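Local coordinates for Poly(A) RNA polymerase protein 2 (Saccharomyces cerevisiae, PDB 3NYB) that adds adenosines to the 3' ends of RNAs as the poly(A) polymerase subunit of the TRAMP RNA surveillance complex, working with the zinc-knuckle protein Air2p, at residues 186-191 with 263-268; 220-225 with 287-292; 230-235 with 259-264. The protein carries 1 engineered substitution. All coordinates share one frame; numbering follows the deposited sequence.

Interaction 1: 186-191 with 263-268; sequences GFSIIC and LAIQDP
The first turns of helix 186-198 run past segment 263-268, with the closest pair of CA atoms, those of S188 and I265, 7.4 Å apart and no hydrogen bond between the two backbones. This is packing on a helix in the central domain of a nucleotidyltransferase-fold poly(A) polymerase, where the residues flanking the short strand 266-267, I265 and P268, pack on the helix, mainly through apolar groups. F187 and C191, one turn apart, with S188 beside them, supply the helical side. I265 has the largest area buried in the contact. Its two branches divide the work: CG2, anti to the backbone N, meets C191 SG at 3.8 Å, while CD1, carried out on an extended CG1 arm, lies by the S188 backbone, 4.1 Å from S188 O. C191 turns SG anti to its own N (chi1 -176°), which sends the sulfur out to the I265 methyls. F187 does the same with its ring (chi1 171°), so that the far end of the ring, not its base, approaches P268 tip to tip. The F187 ring also meets W153 of helix 145-155, and P268 rests on E145 and L149 of that helix. An alanine at F187 would remove the ring that touches P268, I265 and W153, and would probably loosen the packing of P268 on the helix. Beyond the contact, D267 OD2 is hydrogen-bonded to N273 ND2, while I265 also packs on L236 of strand 234-238. At the end of the F187 ring, CZ lies 3.4 Å from P268 CG, with the CG2 methyl of I265 4.3 Å from F187 CE2.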
loop_
_atom_site.group_PDB
_atom_site.type_symbol
_atom_site.label_atom_id
_atom_site.label_comp_id
_atom_site.label_asym_id
_atom_site.label_seq_id
_atom_site.Cartn_x
_atom_site.Cartn_y
_atom_site.Cartn_z
ATOM N N GLY A 186 0.471 -7.410 1.566
ATOM C CA GLY A 186 0.621 -6.250 2.414
ATOM C C GLY A 186 2.039 -5.709 2.432
ATOM O O GLY A 186 2.265 -4.510 2.224
ATOM N N PHE A 187 3.003 -6.579 2.700
ATOM C CA PHE A 187 4.394 -6.131 2.775
ATOM C C PHE A 187 4.819 -5.474 1.458
ATOM O O PHE A 187 5.439 -4.412 1.447
ATOM C CB PHE A 187 5.335 -7.286 3.155
ATOM C CG PHE A 187 6.793 -6.941 3.043
ATOM C CD1 PHE A 187 7.465 -6.351 4.096
ATOM C CD2 PHE A 187 7.488 -7.202 1.875
ATOM C CE1 PHE A 187 8.798 -6.032 3.988
ATOM C CE2 PHE A 187 8.817 -6.881 1.758
ATOM C CZ PHE A 187 9.474 -6.296 2.815
ATOM N N SER A 188 4.462 -6.104 0.349
ATOM C CA SER A 188 4.776 -5.570 -0.968
ATOM C C SER A 188 4.283 -4.145 -1.142
ATOM O O SER A 188 4.999 -3.291 -1.664
ATOM C CB SER A 188 4.175 -6.456 -2.060
ATOM O OG SER A 188 4.722 -7.763 -2.004
ATOM N N ILE A 189 3.052 -3.887 -0.725
ATOM C CA ILE A 189 2.494 -2.555 -0.898
ATOM C C ILE A 189 3.319 -1.576 -0.087
ATOM O O ILE A 189 3.710 -0.518 -0.581
ATOM C CB ILE A 189 1.039 -2.472 -0.445
ATOM C CG1 ILE A 189 0.186 -3.500 -1.192
ATOM C CG2 ILE A 189 0.496 -1.073 -0.690
ATOM C CD1 ILE A 189 -1.235 -3.623 -0.642
ATOM N N ILE A 190 3.587 -1.942 1.162
ATOM C CA ILE A 190 4.374 -1.098 2.050
ATOM C C ILE A 190 5.719 -0.784 1.421
ATOM O O ILE A 190 6.154 0.370 1.401
ATOM C CB ILE A 190 4.607 -1.768 3.397
ATOM C CG1 ILE A 190 3.269 -2.180 4.005
ATOM C CG2 ILE A 190 5.348 -0.839 4.323
ATOM C CD1 ILE A 190 3.394 -2.763 5.398
ATOM N N CYS A 191 6.365 -1.819 0.895
ATOM C CA CYS A 191 7.651 -1.652 0.227
ATOM C C CYS A 191 7.615 -0.593 -0.874
ATOM O O CYS A 191 8.423 0.336 -0.869
ATOM C CB CYS A 191 8.149 -2.976 -0.347
ATOM S SG CYS A 191 9.771 -2.832 -1.087
ATOM N N LEU A 263 6.458 -8.445 -10.613
ATOM C CA LEU A 263 7.073 -7.658 -9.557
ATOM C C LEU A 263 8.125 -8.479 -8.827
ATOM O O LEU A 263 7.856 -9.600 -8.407
ATOM C CB LEU A 263 6.010 -7.213 -8.565
ATOM C CG LEU A 263 6.193 -5.860 -7.882
ATOM C CD1 LEU A 263 5.454 -5.855 -6.548
ATOM C CD2 LEU A 263 7.657 -5.554 -7.678
ATOM N N ALA A 264 9.319 -7.914 -8.675
ATOM C CA ALA A 264 10.401 -8.588 -7.965
ATOM C C ALA A 264 10.906 -7.749 -6.808
ATOM O O ALA A 264 11.561 -6.725 -6.999
ATOM C CB ALA A 264 11.529 -8.907 -8.905
ATOM N N ILE A 265 10.583 -8.187 -5.603
ATOM C CA ILE A 265 11.017 -7.509 -4.399
ATOM C C ILE A 265 11.764 -8.521 -3.546
ATOM O O ILE A 265 11.259 -9.615 -3.285
ATOM C CB ILE A 265 9.819 -6.932 -3.618
ATOM C CG1 ILE A 265 9.175 -5.797 -4.398
ATOM C CG2 ILE A 265 10.254 -6.421 -2.267
ATOM C CD1 ILE A 265 7.866 -5.338 -3.808
ATOM N N GLN A 266 12.973 -8.155 -3.130
ATOM C CA GLN A 266 13.847 -9.063 -2.399
ATOM C C GLN A 266 13.292 -9.432 -1.028
ATOM O O GLN A 266 13.033 -8.558 -0.195
ATOM C CB GLN A 266 15.238 -8.449 -2.253
ATOM C CG GLN A 266 16.310 -9.444 -1.869
ATOM C CD GLN A 266 17.695 -8.953 -2.213
ATOM O OE1 GLN A 266 18.114 -7.880 -1.769
ATOM N NE2 GLN A 266 18.421 -9.738 -3.010
ATOM N N ASP A 267 13.115 -10.731 -0.801
ATOM C CA ASP A 267 12.602 -11.228 0.472
ATOM C C ASP A 267 13.570 -10.880 1.597
ATOM O O ASP A 267 14.725 -11.298 1.570
ATOM C CB ASP A 267 12.388 -12.742 0.402
ATOM C CG ASP A 267 11.580 -13.274 1.569
ATOM O OD1 ASP A 267 11.387 -12.523 2.552
ATOM O OD2 ASP A 267 11.138 -14.446 1.501
ATOM N N PRO A 268 13.103 -10.109 2.592
ATOM C CA PRO A 268 13.976 -9.642 3.675
ATOM C C PRO A 268 14.582 -10.760 4.505
ATOM O O PRO A 268 15.592 -10.538 5.158
ATOM C CB PRO A 268 13.033 -8.826 4.558
ATOM C CG PRO A 268 11.946 -8.417 3.678
ATOM C CD PRO A 268 11.750 -9.546 2.710
#

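Interaction 2: 220-225 with 287-292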
loop_
_atom_site.group_PDB
_atom_site.type_symbol
_atom_site.label_atom_id
_atom_site.label_comp_id
_atom_site.label_asym_id
_atom_site.label_seq_id
_atom_site.Cartn_x
_atom_site.Cartn_y
_atom_site.Cartn_z
ATOM N N GLU A 220 2.073 11.064 -7.806
ATOM C CA GLU A 220 3.365 10.610 -8.306
ATOM C C GLU A 220 3.651 9.139 -7.988
ATOM O O GLU A 220 4.389 8.474 -8.713
ATOM C CB GLU A 220 4.488 11.513 -7.794
ATOM C CG GLU A 220 4.335 12.960 -8.230
ATOM C CD GLU A 220 5.323 13.895 -7.561
ATOM O OE1 GLU A 220 6.041 13.460 -6.639
ATOM O OE2 GLU A 220 5.377 15.074 -7.962
ATOM N N PHE A 221 3.072 8.625 -6.913
ATOM C CA PHE A 221 3.216 7.209 -6.624
ATOM C C PHE A 221 2.553 6.377 -7.721
ATOM O O PHE A 221 3.121 5.399 -8.196
ATOM C CB PHE A 221 2.623 6.860 -5.256
ATOM C CG PHE A 221 2.448 5.378 -5.030
ATOM C CD1 PHE A 221 3.415 4.645 -4.376
ATOM C CD2 PHE A 221 1.309 4.724 -5.467
ATOM C CE1 PHE A 221 3.256 3.282 -4.160
ATOM C CE2 PHE A 221 1.146 3.367 -5.254
ATOM C CZ PHE A 221 2.120 2.646 -4.601
ATOM N N PHE A 222 1.343 6.755 -8.111
ATOM C CA PHE A 222 0.640 6.027 -9.160
ATOM C C PHE A 222 1.302 6.234 -10.513
ATOM O O PHE A 222 1.195 5.396 -11.409
ATOM C CB PHE A 222 -0.828 6.451 -9.230
ATOM C CG PHE A 222 -1.643 6.002 -8.052
ATOM C CD1 PHE A 222 -1.664 4.668 -7.680
ATOM C CD2 PHE A 222 -2.391 6.909 -7.326
ATOM C CE1 PHE A 222 -2.410 4.251 -6.603
ATOM C CE2 PHE A 222 -3.133 6.500 -6.252
ATOM C CZ PHE A 222 -3.146 5.168 -5.886
ATOM N N GLU A 223 1.984 7.363 -10.653
ATOM C CA GLU A 223 2.684 7.696 -11.881
ATOM C C GLU A 223 3.919 6.827 -12.029
ATOM O O GLU A 223 4.188 6.273 -13.091
ATOM C CB GLU A 223 3.090 9.165 -11.854
ATOM C CG GLU A 223 3.927 9.595 -13.030
ATOM C CD GLU A 223 4.407 11.017 -12.893
ATOM O OE1 GLU A 223 4.135 11.826 -13.808
ATOM O OE2 GLU A 223 5.049 11.320 -11.861
ATOM N N LEU A 224 4.673 6.707 -10.945
ATOM C CA LEU A 224 5.866 5.886 -10.959
ATOM C C LEU A 224 5.503 4.450 -11.277
ATOM O O LEU A 224 5.970 3.886 -12.264
ATOM C CB LEU A 224 6.590 5.972 -9.616
ATOM C CG LEU A 224 7.954 5.290 -9.563
ATOM C CD1 LEU A 224 7.806 3.826 -9.276
ATOM C CD2 LEU A 224 8.703 5.494 -10.869
ATOM N N TYR A 225 4.649 3.868 -10.445
ATOM C CA TYR A 225 4.345 2.443 -10.522
ATOM C C TYR A 225 3.263 2.112 -11.535
ATOM O O TYR A 225 2.946 0.947 -11.753
ATOM C CB TYR A 225 3.954 1.906 -9.147
ATOM C CG TYR A 225 5.072 1.969 -8.137
ATOM C CD1 TYR A 225 6.248 1.264 -8.335
ATOM C CD2 TYR A 225 4.954 2.725 -6.981
ATOM C CE1 TYR A 225 7.273 1.309 -7.412
ATOM C CE2 TYR A 225 5.978 2.777 -6.054
ATOM C CZ TYR A 225 7.135 2.066 -6.278
ATOM O OH TYR A 225 8.161 2.113 -5.365
ATOM N N LYS A 287 -2.001 -1.495 -14.879
ATOM C CA LYS A 287 -3.120 -0.812 -15.528
ATOM C C LYS A 287 -3.933 -0.000 -14.522
ATOM O O LYS A 287 -4.326 1.123 -14.803
ATOM C CB LYS A 287 -4.036 -1.795 -16.271
ATOM C CG LYS A 287 -3.800 -1.842 -17.768
ATOM C CD LYS A 287 -3.225 -3.169 -18.234
ATOM C CE LYS A 287 -4.340 -4.186 -18.468
ATOM N NZ LYS A 287 -3.943 -5.270 -19.415
ATOM N N ALA A 288 -4.165 -0.570 -13.344
ATOM C CA ALA A 288 -4.995 0.079 -12.335
ATOM C C ALA A 288 -4.341 1.328 -11.732
ATOM O O ALA A 288 -4.997 2.362 -11.599
ATOM C CB ALA A 288 -5.402 -0.908 -11.252
ATOM N N PHE A 289 -3.057 1.249 -11.381
ATOM C CA PHE A 289 -2.360 2.445 -10.906
ATOM C C PHE A 289 -2.442 3.571 -11.933
ATOM O O PHE A 289 -2.672 4.727 -11.595
ATOM C CB PHE A 289 -0.892 2.160 -10.593
ATOM C CG PHE A 289 -0.682 1.322 -9.371
ATOM C CD1 PHE A 289 -1.566 1.387 -8.309
ATOM C CD2 PHE A 289 0.413 0.486 -9.272
ATOM C CE1 PHE A 289 -1.371 0.617 -7.184
ATOM C CE2 PHE A 289 0.615 -0.281 -8.149
ATOM C CZ PHE A 289 -0.280 -0.214 -7.099
ATOM N N ALA A 290 -2.232 3.222 -13.193
ATOM C CA ALA A 290 -2.300 4.204 -14.251
ATOM C C ALA A 290 -3.707 4.791 -14.276
ATOM O O ALA A 290 -3.884 6.001 -14.402
ATOM C CB ALA A 290 -1.966 3.557 -15.569
ATOM N N GLY A 291 -4.707 3.923 -14.152
ATOM C CA GLY A 291 -6.084 4.362 -14.022
ATOM C C GLY A 291 -6.225 5.370 -12.894
ATOM O O GLY A 291 -6.881 6.402 -13.039
ATOM N N ALA A 292 -5.587 5.077 -11.767
ATOM C CA ALA A 292 -5.689 5.943 -10.607
ATOM C C ALA A 292 -5.067 7.305 -10.909
ATOM O O ALA A 292 -5.664 8.352 -10.653
ATOM C CB ALA A 292 -5.035 5.289 -9.401
#
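An aromatic cluster of F221, F222 and F289 joins two helices of the central domain, 214-228 and 282-304, that run in roughly opposite directions and cross obliquely. The short segments' axes approach to 8.0 Å and their directions differ by 144°, with the CA atoms of F222 and F289 5.0 Å apart. F289 is directed toward the facing helix and its ring is met on several sides. F221, its ring anti to the backbone N (chi1 167°), brings its CE2 edge over one face of F289 in an edge-to-face pair with centroids 5.6 Å apart. F222 differs, with CG anti to the carbonyl carbon, and crosses F289 at about a right angle, the ring planes inclined at 39°, a pair that is neither a stack nor edge-to-face; its CD1 lies 3.3 Å from F289 CD1. The F222 ring is in turn covered on one face by the methyl of A292, a CH-pi contact in which CB stands 3.6 Å from the ring centroid, almost on the normal. At the edge of F289, in its plane, sits Y225 O, 3.6 Å from F289 CD2, and Y225 CB packs beside the same ring atom before the tyrosine ring leads away, its OH hydrogen-bonded to L192 O. With no hydrogen bond between the segments, the contact is made by ring and methyl packing. Around this core, helix 160-173 closes the cluster through F170, V167 and L171, helix 186-198 lies against F221 and Y225, and E220 and E223 of helix 214-228 form salt bridges with R26 of the Air2 chain.

Interaction 3: 230-235 with 259-264; sequences GYDDVA and NPFSLA
Apolar contacts, a carboxylate beside a ring and one bridging water make up this packing of a turn and the start of strand 234-238 on the irregular segment 259-264; no direct hydrogen bond links the two. Among the apolar contacts, Y231 CB meets F261 CE1 at 3.8 Å, and the Y231 ring presents its edge to L263 CG. Farther along, the methyls of A235 and A264 touch at 4.0 Å, and A235 CA makes a CA-H...O contact with A264 O. The polar group at the F261 ring is the D232 carboxylate: F261 turns its ring anti to its own N (chi1 -170°), and D232 OD2 lies near the ring plane at the edge, 3.4 Å from F261 CD1, with the two planes 50° apart. D232 OD1 lies by the backbone of P260 and F261. The water between the segments accepts from A264 N at 2.8 Å and can donate to V234 O at 2.8 Å and, at 3.3 Å, to S262 O. D233 bonds to S67 of the Air2 chain. The water thus links backbone groups of the two segments, K248 NZ, bonded to Y231 O, reaches S262 O only weakly, and the D232 carboxylate probably gains from the partly positive edge of the F261 ring.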
loop_
_atom_site.group_PDB
_atom_site.type_symbol
_atom_site.label_atom_id
_atom_site.label_comp_id
_atom_site.label_asym_id
_atom_site.label_seq_id
_atom_site.Cartn_x
_atom_site.Cartn_y
_atom_site.Cartn_z
ATOM N N GLY A 230 10.224 0.032 -14.589
ATOM C CA GLY A 230 10.661 -1.049 -15.452
ATOM C C GLY A 230 10.445 -2.401 -14.805
ATOM O O GLY A 230 11.388 -3.037 -14.342
ATOM N N TYR A 231 9.194 -2.835 -14.767
ATOM C CA TYR A 231 8.849 -4.098 -14.131
ATOM C C TYR A 231 9.657 -5.253 -14.686
ATOM O O TYR A 231 10.110 -6.115 -13.936
ATOM C CB TYR A 231 7.355 -4.373 -14.289
ATOM C CG TYR A 231 6.528 -3.531 -13.362
ATOM C CD1 TYR A 231 6.266 -3.956 -12.069
ATOM C CD2 TYR A 231 6.033 -2.302 -13.767
ATOM C CE1 TYR A 231 5.520 -3.189 -11.210
ATOM C CE2 TYR A 231 5.283 -1.521 -12.913
ATOM C CZ TYR A 231 5.030 -1.971 -11.633
ATOM O OH TYR A 231 4.290 -1.205 -10.764
ATOM N N ASP A 232 9.828 -5.259 -16.003
ATOM C CA ASP A 232 10.588 -6.301 -16.682
ATOM C C ASP A 232 12.018 -6.403 -16.160
ATOM O O ASP A 232 12.518 -7.503 -15.939
ATOM C CB ASP A 232 10.600 -6.059 -18.199
ATOM C CG ASP A 232 9.309 -6.497 -18.875
ATOM O OD1 ASP A 232 9.085 -7.721 -19.010
ATOM O OD2 ASP A 232 8.527 -5.614 -19.282
ATOM N N ASP A 233 12.658 -5.256 -15.938
ATOM C CA ASP A 233 14.103 -5.205 -15.694
ATOM C C ASP A 233 14.564 -4.764 -14.290
ATOM O O ASP A 233 15.700 -5.040 -13.908
ATOM C CB ASP A 233 14.778 -4.309 -16.741
ATOM C CG ASP A 233 14.368 -4.655 -18.164
ATOM O OD1 ASP A 233 14.615 -5.795 -18.607
ATOM O OD2 ASP A 233 13.810 -3.775 -18.850
ATOM N N VAL A 234 13.712 -4.078 -13.529
ATOM C CA VAL A 234 14.134 -3.530 -12.237
ATOM C C VAL A 234 13.546 -4.255 -11.025
ATOM O O VAL A 234 12.361 -4.576 -11.001
ATOM C CB VAL A 234 13.788 -2.034 -12.126
ATOM C CG1 VAL A 234 14.395 -1.440 -10.863
ATOM C CG2 VAL A 234 14.269 -1.289 -13.352
ATOM N N ALA A 235 14.379 -4.494 -10.015
ATOM C CA ALA A 235 13.943 -5.148 -8.780
ATOM C C ALA A 235 14.137 -4.234 -7.574
ATOM O O ALA A 235 14.834 -3.223 -7.660
ATOM C CB ALA A 235 14.695 -6.454 -8.576
ATOM N N ASN A 259 8.901 -16.296 -16.100
ATOM C CA ASN A 259 8.015 -15.189 -16.457
ATOM C C ASN A 259 8.647 -13.828 -16.185
ATOM O O ASN A 259 8.723 -13.393 -15.037
ATOM C CB ASN A 259 6.678 -15.309 -15.719
ATOM C CG ASN A 259 5.775 -14.107 -15.938
ATOM O OD1 ASN A 259 5.989 -13.311 -16.856
ATOM N ND2 ASN A 259 4.757 -13.972 -15.094
ATOM N N PRO A 260 9.096 -13.150 -17.251
ATOM C CA PRO A 260 9.788 -11.854 -17.196
ATOM C C PRO A 260 8.972 -10.732 -16.540
ATOM O O PRO A 260 9.492 -10.038 -15.665
ATOM C CB PRO A 260 10.025 -11.532 -18.681
ATOM C CG PRO A 260 9.031 -12.396 -19.417
ATOM C CD PRO A 260 9.040 -13.659 -18.630
ATOM N N PHE A 261 7.722 -10.559 -16.960
ATOM C CA PHE A 261 6.909 -9.437 -16.495
ATOM C C PHE A 261 6.215 -9.712 -15.165
ATOM O O PHE A 261 5.100 -10.234 -15.124
ATOM C CB PHE A 261 5.876 -9.043 -17.551
ATOM C CG PHE A 261 5.164 -7.755 -17.247
ATOM C CD1 PHE A 261 5.775 -6.538 -17.487
ATOM C CD2 PHE A 261 3.884 -7.759 -16.731
ATOM C CE1 PHE A 261 5.127 -5.351 -17.213
ATOM C CE2 PHE A 261 3.227 -6.574 -16.456
ATOM C CZ PHE A 261 3.852 -5.368 -16.698
ATOM N N SER A 262 6.876 -9.339 -14.079
ATOM C CA SER A 262 6.347 -9.587 -12.749
ATOM C C SER A 262 7.132 -8.806 -11.697
ATOM O O SER A 262 8.322 -8.538 -11.865
ATOM C CB SER A 262 6.372 -11.086 -12.438
ATOM O OG SER A 262 7.696 -11.589 -12.445
ATOM N N LEU A 263 6.458 -8.445 -10.613
ATOM C CA LEU A 263 7.073 -7.658 -9.557
ATOM C C LEU A 263 8.125 -8.479 -8.827
ATOM O O LEU A 263 7.856 -9.600 -8.407
ATOM C CB LEU A 263 6.010 -7.213 -8.565
ATOM C CG LEU A 263 6.193 -5.860 -7.882
ATOM C CD1 LEU A 263 5.454 -5.855 -6.548
ATOM C CD2 LEU A 263 7.657 -5.554 -7.678
ATOM N N ALA A 264 9.319 -7.914 -8.675
ATOM C CA ALA A 264 10.401 -8.588 -7.965
ATOM C C ALA A 264 10.906 -7.749 -6.808
ATOM O O ALA A 264 11.561 -6.725 -6.999
ATOM C CB ALA A 264 11.529 -8.907 -8.905
HETATM O O HOH W 1 10.093 -6.110 -10.610
#

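Interaction 3 lies between helix 214-228 and helix 282-304 in sequence, and its Y231 reaches back to interaction 2: Y231 OH lies 2.7 Å from Y225 O, a probable hydrogen bond, although the centres are about 16 Å apart. Interactions 1 and 3 share L263 and A264, so one continuous run of chain, 259-268, meets 230-235 in its first part and helix 186-198 in its later part, with centres about 13 Å apart. Interactions 1 and 2 do not touch, their nearest atoms about 5 Å apart; helix 186-198 takes part in the first and borders the second. Interactions 2 and 3 also border the Air2 chain, while interaction 1 does not.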